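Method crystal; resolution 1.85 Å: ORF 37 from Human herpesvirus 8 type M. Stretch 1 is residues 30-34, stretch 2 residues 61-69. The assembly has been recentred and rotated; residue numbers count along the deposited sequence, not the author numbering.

Stretch 1 (30-34) ADLFS
Stretch 2, residues 61-69: KFLKHAKVR

A tight turn packs against a break between two helices mainly through one aromatic side chain, Phe 33, with a weak Asp 31–His 65 hydrogen bond beside it; together the stretches bury 336 Å². Residues 31-34 form a type I beta turn, closed by Ser 34 N to Asp 31 O (3.0 Å), with phi/psi of -60/-21° at Leu 32 and -98/-9° at Phe 33. In the second stretch, one helix carries Phe 62, His 65 (-62/147°) interrupts, and a second helix runs from Ala 66 onward. The nearest CA pairs are Leu 32–Phe 62 (7.1 Å), Phe 33–Lys 67 (8.1 Å) and Asp 31–His 65 (8.6 Å).

His 65, chi1 t and chi2 -75°, uses both ring nitrogens: ND1 accepts from Lys 67 N at 3.0 Å, capping the second helix, while NE2 donates to Asp 31 OD1 at 2.8 Å, a weak bond bent to 125°. Asp 31 OD1, carried by a t rotamer, also accepts from Phe 33 N at 2.9 Å, so the carboxylate both braces its own turn and reaches the histidine.

The CA-to-CB bond of Phe 33 (chi1 m, chi2 -77°) points toward the second stretch, and the residue has 119 Å² covered, the largest share. The edge of the Phe 33 ring meets the His 65 face, Phe 33 CD2 to His 65 CD2 3.5 Å, centroids 4.6 Å apart and planes at 60°. Phe 33 CZ, the ring tip, lies 3.4 Å from Phe 62 CE1 and 3.8 Å from Val 68 CG2; the two phenyl rings meet rim to rim, centroids 5.7 Å apart, planes at 19°.

Buried Leu 32 (m, t) extends this apolar patch, its CD1 3.9 Å from CD1 of Phe 62 (chi1 t, chi2 76°). Lys 67, exposed, suits the margin: its long chain, chi1 m, then t, t and chi4 at 109°, between wells, passes alongside Phe 33 and brings NZ 3.7 Å from Phe 33 CB.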

# COMPACT_ATOMS: atom_id res chain seq x y z
N ALA A 30 24.72 6.42 -11.20
CA ALA A 30 25.31 5.15 -10.81
C ALA A 30 25.12 4.19 -11.95
O ALA A 30 24.23 4.35 -12.79
CB ALA A 30 24.66 4.61 -9.54
N ASP A 31 25.96 3.17 -11.99
CA ASP A 31 25.90 2.22 -13.06
C ASP A 31 25.52 0.86 -12.48
O ASP A 31 26.33 0.24 -11.80
CB ASP A 31 27.24 2.18 -13.80
CG ASP A 31 27.18 1.42 -15.12
OD1 ASP A 31 26.10 0.93 -15.51
OD2 ASP A 31 28.24 1.31 -15.78
N LEU A 32 24.29 0.41 -12.76
CA LEU A 32 23.89 -0.95 -12.39
C LEU A 32 24.79 -1.98 -13.06
O LEU A 32 24.88 -3.11 -12.61
CB LEU A 32 22.41 -1.23 -12.71
CG LEU A 32 21.31 -0.72 -11.76
CD1 LEU A 32 19.92 -1.12 -12.24
CD2 LEU A 32 21.56 -1.17 -10.33
N PHE A 33 25.45 -1.58 -14.14
CA PHE A 33 26.33 -2.49 -14.88
C PHE A 33 27.80 -2.32 -14.51
O PHE A 33 28.64 -3.14 -14.91
CB PHE A 33 26.06 -2.36 -16.40
CG PHE A 33 24.68 -2.80 -16.78
CD1 PHE A 33 24.37 -4.15 -16.86
CD2 PHE A 33 23.68 -1.87 -17.02
CE1 PHE A 33 23.08 -4.57 -17.19
CE2 PHE A 33 22.38 -2.26 -17.35
CZ PHE A 33 22.08 -3.62 -17.44
N SER A 34 28.10 -1.29 -13.74
CA SER A 34 29.47 -1.08 -13.26
C SER A 34 29.79 -2.12 -12.20
O SER A 34 28.93 -2.50 -11.42
CB SER A 34 29.64 0.31 -12.68
OG SER A 34 30.90 0.43 -12.04
N LYS A 61 15.80 3.77 -15.57
CA LYS A 61 17.19 4.03 -15.93
C LYS A 61 17.90 2.74 -16.36
O LYS A 61 18.76 2.76 -17.23
CB LYS A 61 17.93 4.70 -14.77
CG LYS A 61 17.42 6.11 -14.39
CD LYS A 61 17.57 7.12 -15.52
CE LYS A 61 17.50 8.58 -14.99
NZ LYS A 61 16.33 8.84 -14.06
N PHE A 62 17.57 1.62 -15.72
CA PHE A 62 18.00 0.30 -16.20
C PHE A 62 17.66 0.09 -17.72
O PHE A 62 18.53 -0.23 -18.53
CB PHE A 62 17.39 -0.78 -15.29
CG PHE A 62 17.62 -2.19 -15.76
CD1 PHE A 62 18.86 -2.80 -15.60
CD2 PHE A 62 16.58 -2.90 -16.33
CE1 PHE A 62 19.05 -4.12 -16.03
CE2 PHE A 62 16.76 -4.22 -16.77
CZ PHE A 62 17.99 -4.83 -16.61
N LEU A 63 16.40 0.29 -18.10
CA LEU A 63 15.96 0.01 -19.46
C LEU A 63 16.51 1.00 -20.50
O LEU A 63 16.52 0.72 -21.72
CB LEU A 63 14.42 -0.03 -19.52
CG LEU A 63 13.74 -1.12 -18.71
CD1 LEU A 63 12.21 -0.98 -18.86
CD2 LEU A 63 14.24 -2.49 -19.14
N LYS A 64 16.97 2.15 -20.00
CA LYS A 64 17.49 3.24 -20.83
C LYS A 64 19.00 3.12 -20.99
O LYS A 64 19.59 3.80 -21.83
CB LYS A 64 17.15 4.61 -20.22
CG LYS A 64 15.66 5.00 -20.31
CD LYS A 64 15.40 5.84 -21.52
CE LYS A 64 13.92 5.89 -21.93
NZ LYS A 64 13.64 7.21 -22.60
N HIS A 65 19.62 2.24 -20.20
CA HIS A 65 21.10 2.09 -20.21
C HIS A 65 21.58 1.62 -21.59
O HIS A 65 20.88 0.87 -22.27
CB HIS A 65 21.53 1.10 -19.11
CG HIS A 65 23.01 1.08 -18.84
ND1 HIS A 65 23.92 0.49 -19.70
CD2 HIS A 65 23.74 1.57 -17.81
CE1 HIS A 65 25.14 0.62 -19.21
NE2 HIS A 65 25.06 1.28 -18.07
N ALA A 66 22.78 2.04 -22.01
CA ALA A 66 23.34 1.62 -23.30
C ALA A 66 23.38 0.10 -23.51
O ALA A 66 23.11 -0.38 -24.61
CB ALA A 66 24.75 2.23 -23.49
N LYS A 67 23.68 -0.65 -22.46
CA LYS A 67 23.80 -2.10 -22.55
C LYS A 67 22.45 -2.83 -22.76
O LYS A 67 22.41 -3.83 -23.47
CB LYS A 67 24.59 -2.66 -21.36
CG LYS A 67 26.03 -2.13 -21.24
CD LYS A 67 26.86 -3.06 -20.34
CE LYS A 67 28.35 -2.71 -20.29
NZ LYS A 67 28.78 -2.13 -18.97
N VAL A 68 21.36 -2.33 -22.17
CA VAL A 68 19.99 -2.86 -22.43
C VAL A 68 19.53 -2.47 -23.85
O VAL A 68 18.92 -3.29 -24.55
CB VAL A 68 18.95 -2.39 -21.37
CG1 VAL A 68 17.53 -2.90 -21.70
CG2 VAL A 68 19.34 -2.86 -19.97
N ARG A 69 19.83 -1.22 -24.25
CA ARG A 69 19.50 -0.69 -25.58
C ARG A 69 20.16 -1.52 -26.68
O ARG A 69 19.52 -1.88 -27.68
CB ARG A 69 19.98 0.76 -25.71
CG ARG A 69 19.15 1.80 -24.96
CD ARG A 69 19.76 3.18 -25.18
NE ARG A 69 19.01 4.26 -24.52
CZ ARG A 69 18.00 4.92 -25.08
NH1 ARG A 69 17.55 4.61 -26.29
NH2 ARG A 69 17.42 5.90 -24.39